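Beta-lactamase (Chitinophaga pinensis, PDB 6N36) probably hydrolyses the beta-lactam ring of antibiotics, as a metallo-beta-lactamase with two zinc ions in its active site. Local coordinates at residues T82-D87 / A111-G116; N118-M123 / G127-P132. All coordinates share one frame; numbering follows the deposited sequence.

Interaction 1: residues T82-D87 / A111-G116; sequences THAHYD and ALLADG. With ZN (zinc ion), chain C; ZN (zinc ion), chain B.
Leu112 carries its CG anti to the backbone N (chi1 -177°), and its CD2 continues the chain outward to Ala84, lying 4.0 Å from Ala84 CB. Leu112 CD2 also comes within 3.5 Å of Ala84 O, so the leucine branch rests on both the side chain and the carbonyl of the loop. Leu113, one residue further along helix 110-114, adds a second methyl: its CD1 is 4.3 Å from Ala84 CB, and Leu113 also touches Met103 and Val105 of strand 102-106. Alanine suits this place because its small side chain lets the loop backbone come near the helix, the CA atoms of Ala84 and Leu113 being the nearest pair across the contact.

Ala84 is the centre of an inverse gamma turn, marked by a weak bond of 3.0 Å from His85 N to His83 O. The turn sends the alanine methyl to the helix and both neighbouring imidazoles to the zinc ion of chain C. His83, with CG wedged between its own N and carbonyl carbon (chi1 68°), reaches the metal through NE2 at 2.2 Å, and His85 uses ND1 at 2.1 Å; His160 and three waters complete the shell. Asn184 accepts a hydrogen bond from ND1 of His83, which fixes the ring's rotation.

Asp87 binds the other zinc through OD2 at 2.1 Å, joined there by His88 and His226. This is the His-X-His-X-Asp-His signature of the metallo-beta-lactamase fold, with the ligand set of subclass B3. Water 2 bridges the ions, 2.0 Å from the zinc of chain B. Two Lewis acids on one water would lower its pKa, consistent with a zinc-bound hydroxide attacking the lactam carbonyl.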
loop_
_atom_site.group_PDB
_atom_site.type_symbol
_atom_site.label_atom_id
_atom_site.label_comp_id
_atom_site.label_asym_id
_atom_site.label_seq_id
_atom_site.Cartn_x
_atom_site.Cartn_y
_atom_site.Cartn_z
ATOM N N THR A 82 1.851 -2.355 -0.915
ATOM C CA THR A 82 2.770 -1.208 -0.884
ATOM C C THR A 82 4.049 -1.493 -0.091
ATOM O O THR A 82 5.105 -0.929 -0.418
ATOM C CB THR A 82 2.072 0.056 -0.411
ATOM O OG1 THR A 82 1.504 -0.135 0.884
ATOM C CG2 THR A 82 1.005 0.512 -1.383
ATOM N N HIS A 83 3.992 -2.266 0.958
ATOM C CA HIS A 83 5.220 -2.733 1.666
ATOM C C HIS A 83 4.864 -3.865 2.606
ATOM O O HIS A 83 3.761 -3.846 3.188
ATOM C CB HIS A 83 5.934 -1.581 2.414
ATOM C CG HIS A 83 5.242 -0.990 3.603
ATOM N ND1 HIS A 83 4.470 0.143 3.539
ATOM C CD2 HIS A 83 5.333 -1.299 4.900
ATOM C CE1 HIS A 83 4.094 0.490 4.767
ATOM N NE2 HIS A 83 4.617 -0.364 5.627
ATOM N N ALA A 84 5.817 -4.740 2.903
ATOM C CA ALA A 84 5.521 -5.970 3.670
ATOM C C ALA A 84 5.693 -5.761 5.182
ATOM O O ALA A 84 6.592 -6.399 5.792
ATOM C CB ALA A 84 6.373 -7.102 3.176
ATOM N N HIS A 85 4.903 -4.870 5.760
ATOM C CA HIS A 85 4.679 -4.781 7.213
ATOM C C HIS A 85 3.331 -5.406 7.549
ATOM O O HIS A 85 2.402 -5.378 6.717
ATOM C CB HIS A 85 4.747 -3.332 7.707
ATOM C CG HIS A 85 6.126 -2.777 7.882
ATOM N ND1 HIS A 85 6.396 -1.409 7.966
ATOM C CD2 HIS A 85 7.319 -3.400 7.959
ATOM C CE1 HIS A 85 7.688 -1.234 8.141
ATOM N NE2 HIS A 85 8.272 -2.437 8.159
ATOM N N TYR A 86 3.183 -5.887 8.777
ATOM C CA TYR A 86 2.004 -6.678 9.171
ATOM C C TYR A 86 0.683 -5.895 9.072
ATOM O O TYR A 86 -0.379 -6.554 9.046
ATOM C CB TYR A 86 2.209 -7.259 10.571
ATOM C CG TYR A 86 2.077 -6.276 11.696
ATOM C CD1 TYR A 86 3.160 -5.519 12.111
ATOM C CD2 TYR A 86 0.893 -6.160 12.413
ATOM C CE1 TYR A 86 3.081 -4.660 13.198
ATOM C CE2 TYR A 86 0.801 -5.336 13.525
ATOM C CZ TYR A 86 1.904 -4.588 13.917
ATOM O OH TYR A 86 1.833 -3.743 14.977
ATOM N N ASP A 87 0.691 -4.578 9.125
ATOM C CA ASP A 87 -0.552 -3.763 8.985
ATOM C C ASP A 87 -1.010 -3.667 7.522
ATOM O O ASP A 87 -2.135 -3.195 7.279
ATOM C CB ASP A 87 -0.404 -2.389 9.646
ATOM C CG ASP A 87 0.742 -1.541 9.141
ATOM O OD1 ASP A 87 1.786 -2.153 8.701
ATOM O OD2 ASP A 87 0.625 -0.268 9.230
ATOM N N ALA A 111 11.646 -11.877 0.126
ATOM C CA ALA A 111 12.126 -12.710 1.246
ATOM C C ALA A 111 11.405 -12.328 2.538
ATOM O O ALA A 111 10.951 -13.220 3.262
ATOM C CB ALA A 111 13.613 -12.607 1.399
ATOM N N LEU A 112 11.183 -11.035 2.735
ATOM C CA LEU A 112 10.474 -10.556 3.949
ATOM C C LEU A 112 9.044 -11.095 3.961
ATOM O O LEU A 112 8.552 -11.539 4.977
ATOM C CB LEU A 112 10.521 -9.035 3.925
ATOM C CG LEU A 112 9.915 -8.320 5.135
ATOM C CD1 LEU A 112 10.659 -8.690 6.405
ATOM C CD2 LEU A 112 9.972 -6.806 4.932
ATOM N N LEU A 113 8.341 -11.002 2.856
ATOM C CA LEU A 113 6.959 -11.527 2.773
ATOM C C LEU A 113 6.950 -13.049 2.995
ATOM O O LEU A 113 6.066 -13.547 3.630
ATOM C CB LEU A 113 6.412 -11.145 1.391
ATOM C CG LEU A 113 4.919 -11.418 1.220
ATOM C CD1 LEU A 113 4.085 -10.568 2.186
ATOM C CD2 LEU A 113 4.548 -11.180 -0.213
ATOM N N ALA A 114 7.942 -13.746 2.464
ATOM C CA ALA A 114 8.022 -15.227 2.522
ATOM C C ALA A 114 8.470 -15.707 3.921
ATOM O O ALA A 114 8.202 -16.883 4.269
ATOM C CB ALA A 114 8.913 -15.704 1.400
ATOM N N ASP A 115 8.973 -14.841 4.777
ATOM C CA ASP A 115 9.401 -15.252 6.131
ATOM C C ASP A 115 8.551 -14.614 7.210
ATOM O O ASP A 115 8.865 -14.824 8.375
ATOM C CB ASP A 115 10.899 -15.043 6.264
ATOM C CG ASP A 115 11.409 -13.637 6.384
ATOM O OD1 ASP A 115 10.674 -12.776 6.852
ATOM O OD2 ASP A 115 12.649 -13.475 6.145
ATOM N N GLY A 116 7.457 -13.943 6.837
ATOM C CA GLY A 116 6.488 -13.462 7.833
ATOM C C GLY A 116 7.041 -12.317 8.665
ATOM O O GLY A 116 6.521 -12.036 9.767
HETATM ZN ZN ZN C . 5.099 0.225 7.690
HETATM ZN ZN ZN B . 1.703 0.967 7.901
HETATM O O HOH W 1 3.621 -0.584 8.820
HETATM O O HOH W 2 3.405 1.914 7.374
HETATM O O HOH W 3 5.512 1.090 9.728
#

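Interaction 2: residues N118-M123 / G127-P132; sequences NSDYVM and GSMFLP
Met129 lays its thioether end across the base of Met123, the two side chains crossing at about a right angle. Met129 SD sits 3.7 Å from Met123 CB and 4.1 Å from Met123 SD. The bend at the end of Met129 (chi3 -85°) turns CE back over the same methylene and on to Asp120, whose CB it meets at 3.9 Å. Methionine suits the spot because its flexible, polarisable chain can follow an irregular loop surface; it also touches Tyr86 of helix 86-89.

Both segments belong to the long loop that leaves helix 110-114 and leads to strand 137-139, and without regular secondary structure, side-chain-to-backbone bonds do part of the work of holding the loop. Asp120 makes an Asx turn: its OD1 accepts from Val122 N at 3.0 Å and also from Met123 N at 2.9 Å. The two N-H groups come from opposite faces of the carboxylate plane, both on the anti side of the oxygen, so one atom ties down the backbone that presents Met123. The short acid can reach forward to the amides two and three residues on while its CB still meets the methionine.

Where the chain returns, Asn118 OD1 accepts from Gly127 N at 2.9 Å. That bond is rather bent, with an N-H...O angle of 136° and the donor tilted 31° from the carbonyl plane. Gly127 has positive phi, a conformation glycine adopts readily. Water 4 adds a second tie between the segments, donating to Gly127 O at 2.7 Å and to Met123 O at 2.9 Å.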
loop_
_atom_site.group_PDB
_atom_site.type_symbol
_atom_site.label_atom_id
_atom_site.label_comp_id
_atom_site.label_asym_id
_atom_site.label_seq_id
_atom_site.Cartn_x
_atom_site.Cartn_y
_atom_site.Cartn_z
ATOM N N ASN A 118 10.134 -11.987 9.827
ATOM C CA ASN A 118 11.201 -12.307 10.803
ATOM C C ASN A 118 12.536 -11.636 10.390
ATOM O O ASN A 118 13.333 -11.356 11.287
ATOM C CB ASN A 118 11.315 -13.817 10.986
ATOM C CG ASN A 118 12.355 -14.164 12.019
ATOM O OD1 ASN A 118 12.294 -13.711 13.170
ATOM N ND2 ASN A 118 13.325 -14.944 11.571
ATOM N N SER A 119 12.729 -11.305 9.112
ATOM C CA SER A 119 13.948 -10.594 8.623
ATOM C C SER A 119 13.779 -9.067 8.613
ATOM O O SER A 119 14.674 -8.401 8.094
ATOM C CB SER A 119 14.354 -11.110 7.278
ATOM O OG SER A 119 13.332 -11.013 6.302
ATOM N N ASP A 120 12.727 -8.515 9.235
ATOM C CA ASP A 120 12.492 -7.058 9.181
ATOM C C ASP A 120 13.665 -6.300 9.804
ATOM O O ASP A 120 14.118 -6.629 10.921
ATOM C CB ASP A 120 11.198 -6.693 9.883
ATOM C CG ASP A 120 10.805 -5.254 9.612
ATOM O OD1 ASP A 120 11.299 -4.338 10.331
ATOM O OD2 ASP A 120 10.084 -5.051 8.608
ATOM N N TYR A 121 14.171 -5.271 9.134
ATOM C CA TYR A 121 15.416 -4.617 9.601
ATOM C C TYR A 121 15.229 -3.843 10.890
ATOM O O TYR A 121 16.238 -3.553 11.560
ATOM C CB TYR A 121 16.021 -3.728 8.515
ATOM C CG TYR A 121 15.350 -2.404 8.245
ATOM C CD1 TYR A 121 14.289 -2.268 7.373
ATOM C CD2 TYR A 121 15.858 -1.238 8.792
ATOM C CE1 TYR A 121 13.749 -1.018 7.058
ATOM C CE2 TYR A 121 15.332 0.003 8.503
ATOM C CZ TYR A 121 14.266 0.133 7.623
ATOM O OH TYR A 121 13.790 1.392 7.316
ATOM N N VAL A 122 13.995 -3.552 11.299
ATOM C CA VAL A 122 13.706 -2.852 12.582
ATOM C C VAL A 122 13.088 -3.878 13.529
ATOM O O VAL A 122 13.619 -4.058 14.636
ATOM C CB VAL A 122 12.788 -1.629 12.397
ATOM C CG1 VAL A 122 12.380 -0.984 13.747
ATOM C CG2 VAL A 122 13.354 -0.586 11.470
ATOM N N MET A 123 12.071 -4.601 13.078
ATOM C CA MET A 123 11.164 -5.360 13.973
ATOM C C MET A 123 11.480 -6.843 13.940
ATOM O O MET A 123 10.695 -7.593 14.586
ATOM C CB MET A 123 9.695 -5.138 13.546
ATOM C CG MET A 123 9.254 -3.707 13.711
ATOM S SD MET A 123 7.575 -3.412 13.114
ATOM C CE MET A 123 7.835 -3.506 11.350
ATOM N N GLY A 127 10.683 -13.636 15.528
ATOM C CA GLY A 127 9.720 -14.501 14.832
ATOM C C GLY A 127 8.717 -13.693 14.016
ATOM O O GLY A 127 8.896 -12.455 13.872
ATOM N N SER A 128 7.686 -14.379 13.547
ATOM C CA SER A 128 6.798 -13.907 12.458
ATOM C C SER A 128 5.829 -12.872 13.015
ATOM O O SER A 128 5.234 -13.054 14.095
ATOM C CB SER A 128 6.087 -15.036 11.785
ATOM O OG SER A 128 6.965 -15.748 10.924
ATOM N N MET A 129 5.660 -11.790 12.292
ATOM C CA MET A 129 4.594 -10.821 12.625
ATOM C C MET A 129 3.362 -11.121 11.759
ATOM O O MET A 129 2.321 -10.597 12.099
ATOM C CB MET A 129 5.087 -9.399 12.408
ATOM C CG MET A 129 6.181 -9.015 13.400
ATOM S SD MET A 129 6.848 -7.410 13.045
ATOM C CE MET A 129 8.039 -7.939 11.823
ATOM N N PHE A 130 3.508 -11.861 10.659
ATOM C CA PHE A 130 2.342 -12.199 9.797
ATOM C C PHE A 130 2.586 -13.547 9.132
ATOM O O PHE A 130 3.757 -13.980 9.042
ATOM C CB PHE A 130 2.093 -11.100 8.760
ATOM C CG PHE A 130 3.291 -10.764 7.909
ATOM C CD1 PHE A 130 3.593 -11.478 6.764
ATOM C CD2 PHE A 130 4.144 -9.743 8.268
ATOM C CE1 PHE A 130 4.730 -11.205 6.021
ATOM C CE2 PHE A 130 5.223 -9.389 7.452
ATOM C CZ PHE A 130 5.548 -10.164 6.356
ATOM N N LEU A 131 1.517 -14.205 8.683
ATOM C CA LEU A 131 1.626 -15.497 7.986
ATOM C C LEU A 131 2.346 -15.251 6.679
ATOM O O LEU A 131 1.987 -14.371 5.899
ATOM C CB LEU A 131 0.258 -16.137 7.748
ATOM C CG LEU A 131 -0.462 -16.664 8.978
ATOM C CD1 LEU A 131 -1.767 -17.292 8.579
ATOM C CD2 LEU A 131 0.388 -17.672 9.742
ATOM N N PRO A 132 3.350 -16.056 6.353
ATOM C CA PRO A 132 4.134 -15.840 5.157
ATOM C C PRO A 132 3.381 -16.129 3.864
ATOM O O PRO A 132 2.385 -16.895 3.830
ATOM C CB PRO A 132 5.327 -16.783 5.247
ATOM C CG PRO A 132 5.114 -17.571 6.469
ATOM C CD PRO A 132 3.858 -17.163 7.183
HETATM O O HOH W 4 10.465 -10.441 14.657
#

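How the interactions relate
Interactions 1 and 2 follow one another along the chain, with centres about 7 Å apart on the same side of the chain's centre. They meet at several points. Gly116 O, at the end of interaction 1, probably accepts hydrogen bonds from Met129 N at 2.7 Å and Phe130 N at 3.1 Å, fastening the returning loop beside helix 110-114. Nearer the metals, Asp120 OD2 lies 3.2 Å from His85 NE2, the ring nitrogen that does not bind zinc. Interaction 1 supplies first-shell ligands of the dinuclear centre, whose ions are 3.5 Å apart, while interaction 2 borders it, with the nearest atom of the Met123 side chain about 6 Å from a zinc.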